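Local coordinates for protein cyclase (Streptomyces sp. R1128, PDB 3TFZ) that probably catalyses cyclisation and aromatisation of a polyketide chain in the R1128 biosynthetic pathway, as an aromatase/cyclase of the Bet v 1-like superfamily, at residues A17-V20 with W21-L24; A25-L28 with G29-D32; L43-Q47 with G48-V52; A152-G155 with E156-R160. All coordinates share one frame; numbering follows the deposited sequence.

Contact 1 of 4, residues A17-V20 with W21-L24; sequences ADLV and WEVL
Trp21 N donates to Ala17 O at 2.9 Å, the first of four successive i to i+4 hydrogen bonds that join residues 17-20 to residues 21-24 in one alpha-helical run. Glu22 N reaches Asp18 O at 3.1 Å with an N-H...O angle of 168°, and Val23 N and Leu24 N close onto Leu19 O and Val20 O in the same way. Every carbonyl of residues 17-20 thus has an amide partner one turn on, and all four amides of residues 21-24 are used.

Side chains of the second turn lie against these carbonyl oxygens. Glu22 has CG anti to its carbonyl carbon (chi1 -68°) and an extended chain beyond, so its methylene CG passes 3.4 Å from Asp18 O while OE1 ends 3.9 Å from Leu19 CD1, a van der Waals approach. Val23 sets its CG2 branch 3.4 Å from Leu19 O, and Leu24 CG is equally near Val20 O. The link between Val20 CG1 and Leu24 CD1, at 4.3 Å, is a loose apolar one.

Asp18 finds its polar partner outside the helix: OD1 forms a salt bridge with Arg76 NH1. Leu24 O, at the far end, accepts from Arg69 NH2 and probably from Tyr30 OH. Val20 and Leu24 face Leu108 of strand 105-116, while Val20 and Val23 also touch the long helix 131-164. The arrangement is a regular amphipathic alpha-helix, wedged between sheet and long helix as in the helix-grip fold of Bet v 1-like proteins.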
# COMPACT_ATOMS: atom_id res chain seq x y z
N ALA A 17 5.23 11.14 12.58
CA ALA A 17 4.79 9.77 12.89
C ALA A 17 4.14 9.73 14.24
O ALA A 17 3.21 9.01 14.42
CB ALA A 17 5.97 8.78 12.74
N ASP A 18 4.59 10.54 15.16
CA ASP A 18 4.01 10.72 16.48
C ASP A 18 2.57 11.29 16.43
O ASP A 18 1.73 10.88 17.21
CB ASP A 18 4.94 11.59 17.41
CG ASP A 18 6.23 10.84 17.82
OD1 ASP A 18 6.39 9.60 17.55
OD2 ASP A 18 7.13 11.45 18.40
N LEU A 19 2.29 12.22 15.52
CA LEU A 19 0.94 12.69 15.42
C LEU A 19 -0.02 11.61 14.84
O LEU A 19 -1.22 11.43 15.26
CB LEU A 19 0.96 13.97 14.64
CG LEU A 19 -0.41 14.67 14.49
CD1 LEU A 19 -0.94 14.94 15.95
CD2 LEU A 19 -0.10 15.93 13.79
N VAL A 20 0.49 10.85 13.88
CA VAL A 20 -0.24 9.74 13.33
C VAL A 20 -0.51 8.69 14.39
O VAL A 20 -1.53 8.09 14.39
CB VAL A 20 0.52 9.16 12.14
CG1 VAL A 20 -0.19 7.93 11.60
CG2 VAL A 20 0.67 10.21 11.02
N TRP A 21 0.48 8.42 15.26
CA TRP A 21 0.31 7.51 16.35
C TRP A 21 -0.89 7.99 17.21
O TRP A 21 -1.79 7.20 17.49
CB TRP A 21 1.60 7.43 17.21
CG TRP A 21 1.30 6.54 18.43
CD1 TRP A 21 1.15 6.93 19.75
CD2 TRP A 21 1.03 5.14 18.38
NE1 TRP A 21 0.82 5.82 20.52
CE2 TRP A 21 0.69 4.72 19.68
CE3 TRP A 21 1.06 4.17 17.32
CZ2 TRP A 21 0.37 3.37 19.98
CZ3 TRP A 21 0.77 2.90 17.61
CH2 TRP A 21 0.47 2.49 18.95
N GLU A 22 -0.87 9.28 17.64
CA GLU A 22 -1.92 9.83 18.44
C GLU A 22 -3.33 9.61 17.88
O GLU A 22 -4.22 9.37 18.65
CB GLU A 22 -1.71 11.30 18.75
CG GLU A 22 -0.49 11.55 19.70
CD GLU A 22 -0.24 13.02 19.90
OE1 GLU A 22 -1.22 13.79 19.63
OE2 GLU A 22 0.91 13.40 20.31
N VAL A 23 -3.52 9.76 16.56
CA VAL A 23 -4.78 9.54 15.91
C VAL A 23 -5.14 7.99 15.95
O VAL A 23 -6.28 7.59 16.28
CB VAL A 23 -4.72 10.10 14.47
CG1 VAL A 23 -5.87 9.67 13.56
CG2 VAL A 23 -4.55 11.66 14.47
N LEU A 24 -4.17 7.12 15.64
CA LEU A 24 -4.42 5.72 15.70
C LEU A 24 -4.79 5.26 17.09
O LEU A 24 -5.73 4.49 17.17
CB LEU A 24 -3.18 4.87 15.18
CG LEU A 24 -2.75 5.02 13.71
CD1 LEU A 24 -1.47 4.34 13.49
CD2 LEU A 24 -3.84 4.48 12.84

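Contact 2 of 4, residues A25-L28 with G29-D32; sequences ADVL and GYAD. With K (potassium ion), chain G.
Tyr30 lays one face of its ring over Val27, and these two residues, with Gly29 between them, carry the turn that leads from helix 17-25 into helix 30-33. Val27 CG1 stands 3.8 Å from the ring centroid and only 16° off the ring normal, which identifies a CH-pi contact over the face; its nearest ring atoms are CD1 and CE1. The CA of the same valine sits over this face too, 3.6 Å from Tyr30 CD2, so backbone and branch together cover the ring.

Two backbone bonds shape the turn, and the one from Tyr30 N holds the tyrosine beside Val27. It runs to Val27 O at 3.0 Å, nearly straight at the hydrogen but well above the carbonyl plane, consistent with an i to i+3 closure of 3-10 type. Gly29, the 3-10 residue directly ahead of Tyr30, makes the other: its N reaches Asp26 O at 2.9 Å in a more bent bond, with an N-H...O angle of 138°. Asp26 itself is the centre of an inverse gamma turn, whose bond from Val27 N to Ala25 O is weak.

Just beyond, Ala31 O binds the potassium ion at 2.5 Å. Phe34, Pro35 and Thr37 add their carbonyl oxygens, and a water that donates to Asp32 O is a further ligand.

Tyr30 OH probably bonds back to Leu24 O and also meets Arg69, its ring meets Phe34, and Val40 of strand 37-46 touches its side chain. Val27 packs on Gln50 and Val52, so the turn joining helices 17-25 and 30-33 leans on strands 37-46 and 49-58.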
# COMPACT_ATOMS: atom_id res chain seq x y z
N ALA A 25 -3.99 5.64 18.13
CA ALA A 25 -4.20 5.22 19.53
C ALA A 25 -5.56 5.62 20.15
O ALA A 25 -6.04 4.93 21.12
CB ALA A 25 -3.05 5.64 20.49
N ASP A 26 -6.16 6.73 19.70
CA ASP A 26 -7.37 7.23 20.42
C ASP A 26 -8.64 6.63 19.79
O ASP A 26 -9.34 7.32 19.02
CB ASP A 26 -7.30 8.77 20.34
CG ASP A 26 -8.47 9.51 21.07
OD1 ASP A 26 -9.17 8.90 21.92
OD2 ASP A 26 -8.69 10.72 20.70
N VAL A 27 -8.91 5.32 20.05
CA VAL A 27 -10.13 4.73 19.52
C VAL A 27 -11.45 5.50 19.90
O VAL A 27 -12.43 5.36 19.17
CB VAL A 27 -10.42 3.32 19.98
CG1 VAL A 27 -10.26 2.28 18.93
CG2 VAL A 27 -10.00 3.03 21.36
N LEU A 28 -11.53 6.16 21.05
CA LEU A 28 -12.69 7.02 21.35
C LEU A 28 -12.98 8.04 20.20
O LEU A 28 -14.11 8.41 20.01
CB LEU A 28 -12.50 7.78 22.64
CG LEU A 28 -13.04 7.49 24.07
CD1 LEU A 28 -13.87 6.24 24.22
CD2 LEU A 28 -11.98 7.69 25.20
N GLY A 29 -11.96 8.53 19.49
CA GLY A 29 -12.17 9.35 18.30
C GLY A 29 -12.62 8.62 17.03
O GLY A 29 -12.85 9.26 16.12
N TYR A 30 -12.65 7.30 16.95
CA TYR A 30 -12.89 6.57 15.66
C TYR A 30 -14.28 6.81 15.01
O TYR A 30 -14.36 6.78 13.80
CB TYR A 30 -12.67 5.06 15.80
CG TYR A 30 -11.17 4.58 15.71
CD1 TYR A 30 -10.84 3.23 15.38
CD2 TYR A 30 -10.09 5.47 16.00
CE1 TYR A 30 -9.46 2.81 15.37
CE2 TYR A 30 -8.74 5.02 16.00
CZ TYR A 30 -8.44 3.70 15.68
OH TYR A 30 -7.11 3.26 15.62
N ALA A 31 -15.36 7.03 15.81
CA ALA A 31 -16.68 7.25 15.26
C ALA A 31 -16.75 8.65 14.59
O ALA A 31 -17.39 8.85 13.58
CB ALA A 31 -17.75 7.10 16.39
N ASP A 32 -16.09 9.62 15.16
CA ASP A 32 -15.89 10.93 14.48
C ASP A 32 -15.03 10.93 13.22
O ASP A 32 -15.41 11.55 12.26
CB ASP A 32 -15.33 11.96 15.47
CG ASP A 32 -16.27 12.19 16.61
OD1 ASP A 32 -15.75 12.34 17.76
OD2 ASP A 32 -17.51 12.16 16.36
K K G . -18.59 8.20 11.55
O HOH W 1 -17.11 10.50 10.56

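Contact 3 of 4, residues L43-Q47 with G48-V52; sequences LEEGQ and GYQVV
Glu44 pairs with Val51, Glu45 with Gln50 and Gly46 with Tyr49 in antiparallel register, the short strand axes 4.7 Å apart and 171° from each other, and a type II turn from Gly46 to Tyr49 closes the hairpin, its own bond from Tyr49 N to Gly46 O being weak. Val51 N donates to Glu44 O at 2.7 Å, and Gly46 N to Tyr49 O. Val51 O takes Leu43 N at 2.7 Å and, weakly, Glu44 N: a classic beta bulge.

The Tyr49 ring folds across the neighbouring strand because CG sits between the backbone N and the carbonyl carbon (chi1 79°). One face lies over Gly46, whose N is 3.6 Å above the plane toward the rim; CE1 comes 3.4 Å from Gly46 CA, the ring lying directly against the glycine. Glu44 crosses on the same sheet face, its OE2 3.2 Å from Tyr49 CE2 and OE1 3.6 Å from Val51 CG2. On the other face Glu45 and Gln50 run side by side, with CG to CG at 3.6 Å.

Backbone bonds and aliphatic or ring contacts therefore hold the hairpin. The buried Gln50 amide is satisfied beyond it, OE1 by Arg69 and NE2 by Ala25 O, whereas Glu44 and Glu45 are exposed; a long, weak ion pair with Arg68 may partly offset the charge of Glu44.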
# COMPACT_ATOMS: atom_id res chain seq x y z
N LEU A 43 -14.58 -1.79 26.04
CA LEU A 43 -15.04 -2.81 27.00
C LEU A 43 -13.99 -3.07 28.07
O LEU A 43 -14.32 -3.44 29.22
CB LEU A 43 -15.43 -4.10 26.26
CG LEU A 43 -16.76 -4.58 25.60
CD1 LEU A 43 -17.92 -3.57 25.42
CD2 LEU A 43 -16.46 -5.35 24.34
N GLU A 44 -12.73 -2.89 27.71
CA GLU A 44 -11.59 -3.29 28.55
C GLU A 44 -10.41 -2.50 28.05
O GLU A 44 -10.26 -2.29 26.86
CB GLU A 44 -11.41 -4.82 28.50
CG GLU A 44 -10.62 -5.58 29.61
CD GLU A 44 -10.03 -6.97 29.05
OE1 GLU A 44 -10.76 -7.66 28.29
OE2 GLU A 44 -8.85 -7.38 29.30
N GLU A 45 -9.61 -2.01 28.96
CA GLU A 45 -8.54 -1.06 28.71
C GLU A 45 -7.51 -1.07 29.84
O GLU A 45 -7.84 -1.02 30.98
CB GLU A 45 -9.08 0.36 28.58
CG GLU A 45 -8.50 1.01 27.34
CD GLU A 45 -8.53 2.53 27.40
OE1 GLU A 45 -9.37 3.09 28.22
OE2 GLU A 45 -7.68 3.11 26.64
N GLY A 46 -6.24 -1.09 29.47
CA GLY A 46 -5.17 -1.20 30.39
C GLY A 46 -3.96 -0.72 29.65
O GLY A 46 -4.03 -0.26 28.49
N GLN A 47 -2.82 -0.81 30.33
CA GLN A 47 -1.54 -0.37 29.80
C GLN A 47 -1.13 -1.23 28.61
O GLN A 47 -0.78 -2.40 28.76
CB GLN A 47 -0.46 -0.43 30.88
CG GLN A 47 -0.49 -1.69 31.72
CD GLN A 47 -1.64 -1.71 32.70
OE1 GLN A 47 -2.05 -2.77 33.18
NE2 GLN A 47 -2.18 -0.53 33.01
N GLY A 48 -1.19 -0.64 27.43
CA GLY A 48 -0.86 -1.33 26.18
C GLY A 48 -1.92 -2.11 25.38
O GLY A 48 -1.61 -2.78 24.38
N TYR A 49 -3.16 -2.10 25.84
CA TYR A 49 -4.21 -2.87 25.19
C TYR A 49 -5.57 -2.16 25.38
O TYR A 49 -5.78 -1.48 26.39
CB TYR A 49 -4.22 -4.35 25.73
CG TYR A 49 -4.89 -4.51 27.11
CD1 TYR A 49 -4.18 -4.27 28.29
CD2 TYR A 49 -6.23 -4.89 27.22
CE1 TYR A 49 -4.78 -4.43 29.50
CE2 TYR A 49 -6.83 -5.05 28.42
CZ TYR A 49 -6.11 -4.80 29.56
OH TYR A 49 -6.74 -4.94 30.80
N GLN A 50 -6.46 -2.31 24.40
CA GLN A 50 -7.85 -1.90 24.42
C GLN A 50 -8.70 -3.03 23.80
O GLN A 50 -8.36 -3.57 22.74
CB GLN A 50 -8.08 -0.70 23.47
CG GLN A 50 -7.55 0.63 23.93
CD GLN A 50 -7.33 1.58 22.81
OE1 GLN A 50 -7.42 1.16 21.65
NE2 GLN A 50 -7.04 2.89 23.12
N VAL A 51 -9.81 -3.40 24.47
CA VAL A 51 -10.80 -4.24 23.83
C VAL A 51 -12.00 -3.35 23.54
O VAL A 51 -12.55 -2.62 24.40
CB VAL A 51 -11.20 -5.51 24.68
CG1 VAL A 51 -12.19 -6.41 23.92
CG2 VAL A 51 -9.99 -6.31 25.08
N VAL A 52 -12.50 -3.49 22.32
CA VAL A 52 -13.34 -2.42 21.80
C VAL A 52 -14.47 -3.01 20.97
O VAL A 52 -14.27 -3.80 20.07
CB VAL A 52 -12.44 -1.27 21.07
CG1 VAL A 52 -12.54 -1.36 19.64
CG2 VAL A 52 -12.87 0.06 21.41

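Contact 4 of 4, residues A152-G155 with E156-R160; sequences AVLG and EAERR
Residues 152-155 and 156-160 are consecutive turns of helix 131-164, linked by i to i+4 bonds from Glu156 N to Ala152 O, Ala157 N to Val153 O, Glu158 N to Leu154 O and Arg159 N to Gly155 O, the last at 2.9 Å. Over Gly155 the Arg159 chain bends at chi3 (-67°) and doubles back, laying one guanidinium face on the peptide with Gly155 O 3.6 Å above the centre of the plane. Its edge is used in plane: NH1 donates to Glu156 OE1 at 2.7 Å, on the anti lone pair, and to a water that also donates to Ala152 O.

This long C-terminal helix is the one gripped by the sheet in the helix-grip fold; here Val153, Glu156 and Arg160 touch Val23 of helix 17-25.

Glu156, Arg159 and Arg160 form a salt-bridge network, in which Arg160 NE and NH2 approach side-on and both donate to Glu156 OE2, with NE at 2.7 Å. Two guanidinium groups thus share one carboxylate, an arrangement that would favour its ionised form. On another side of the helix Leu154 crosses Glu158, CD1 lying 3.3 Å from OE2, and that oxygen accepts from Ala14 N beside strand 5-13.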
# COMPACT_ATOMS: atom_id res chain seq x y z
N ALA A 152 -9.14 8.04 6.10
CA ALA A 152 -9.72 8.63 7.32
C ALA A 152 -8.56 9.09 8.19
O ALA A 152 -8.54 10.24 8.65
CB ALA A 152 -10.53 7.61 8.05
N VAL A 153 -7.57 8.20 8.39
CA VAL A 153 -6.49 8.47 9.32
C VAL A 153 -5.59 9.62 8.78
O VAL A 153 -5.19 10.50 9.53
CB VAL A 153 -5.66 7.21 9.68
CG1 VAL A 153 -4.45 7.62 10.59
CG2 VAL A 153 -6.48 6.22 10.40
N LEU A 154 -5.28 9.56 7.48
CA LEU A 154 -4.49 10.56 6.80
C LEU A 154 -5.14 11.92 6.83
O LEU A 154 -4.46 12.88 7.20
CB LEU A 154 -4.22 10.07 5.37
CG LEU A 154 -4.02 10.76 3.99
CD1 LEU A 154 -4.46 12.27 3.70
CD2 LEU A 154 -2.81 10.29 3.19
N GLY A 155 -6.46 12.01 6.46
CA GLY A 155 -7.24 13.26 6.47
C GLY A 155 -7.16 13.88 7.88
O GLY A 155 -6.91 15.07 8.04
N GLU A 156 -7.34 13.05 8.88
CA GLU A 156 -7.35 13.48 10.27
C GLU A 156 -6.00 13.97 10.80
O GLU A 156 -5.93 14.96 11.56
CB GLU A 156 -7.88 12.36 11.17
CG GLU A 156 -7.91 12.74 12.65
CD GLU A 156 -8.80 13.93 13.01
OE1 GLU A 156 -9.67 14.36 12.22
OE2 GLU A 156 -8.65 14.44 14.15
N ALA A 157 -4.93 13.26 10.46
CA ALA A 157 -3.62 13.68 10.91
C ALA A 157 -3.24 15.01 10.24
O ALA A 157 -2.63 15.91 10.86
CB ALA A 157 -2.50 12.53 10.66
N GLU A 158 -3.52 15.11 8.96
CA GLU A 158 -3.19 16.32 8.19
C GLU A 158 -4.07 17.58 8.65
O GLU A 158 -3.54 18.68 8.81
CB GLU A 158 -3.26 16.03 6.69
CG GLU A 158 -2.32 14.95 6.22
CD GLU A 158 -2.33 14.73 4.69
OE1 GLU A 158 -3.12 15.40 4.02
OE2 GLU A 158 -1.60 13.85 4.15
N ARG A 159 -5.38 17.40 8.84
CA ARG A 159 -6.27 18.31 9.58
C ARG A 159 -5.63 18.88 10.86
O ARG A 159 -5.83 20.03 11.18
CB ARG A 159 -7.41 17.43 10.07
CG ARG A 159 -8.59 18.09 10.35
CD ARG A 159 -9.87 17.17 10.34
NE ARG A 159 -10.18 16.66 9.00
CZ ARG A 159 -10.49 15.38 8.70
NH1 ARG A 159 -10.61 14.41 9.65
NH2 ARG A 159 -10.75 15.07 7.41
N ARG A 160 -5.02 18.02 11.67
CA ARG A 160 -4.36 18.38 12.91
C ARG A 160 -3.05 19.16 12.76
O ARG A 160 -2.76 20.01 13.57
CB ARG A 160 -4.10 17.15 13.79
CG ARG A 160 -5.37 16.47 14.18
CD ARG A 160 -5.17 15.67 15.38
NE ARG A 160 -6.36 14.82 15.55
CZ ARG A 160 -6.58 14.02 16.61
NH1 ARG A 160 -5.68 13.90 17.61
NH2 ARG A 160 -7.71 13.34 16.66
O HOH W 2 -10.71 11.71 8.80

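In the fold
From the N terminus, contact 1 spans nearly the whole of helix 17-25, joining its two turns, and contact 2 begins where it ends, rounding the corner into helix 30-33; a probable hydrogen bond from Tyr30 OH to Leu24 O links the pair. Contact 3 then closes the hairpin of strands 37-46 and 49-58 at one edge of the antiparallel sheet, reaching back to contact 2 through Gln50 and Ala25. Much later, contact 4 extends along helix 131-164 and packs on contact 1 through Val23. The four follow in series, with none nested or crossed. Contacts 3 and 4, whose centres are about 24 Å apart, do not touch; contacts 1 and 2 connect them, tying hairpin to long helix.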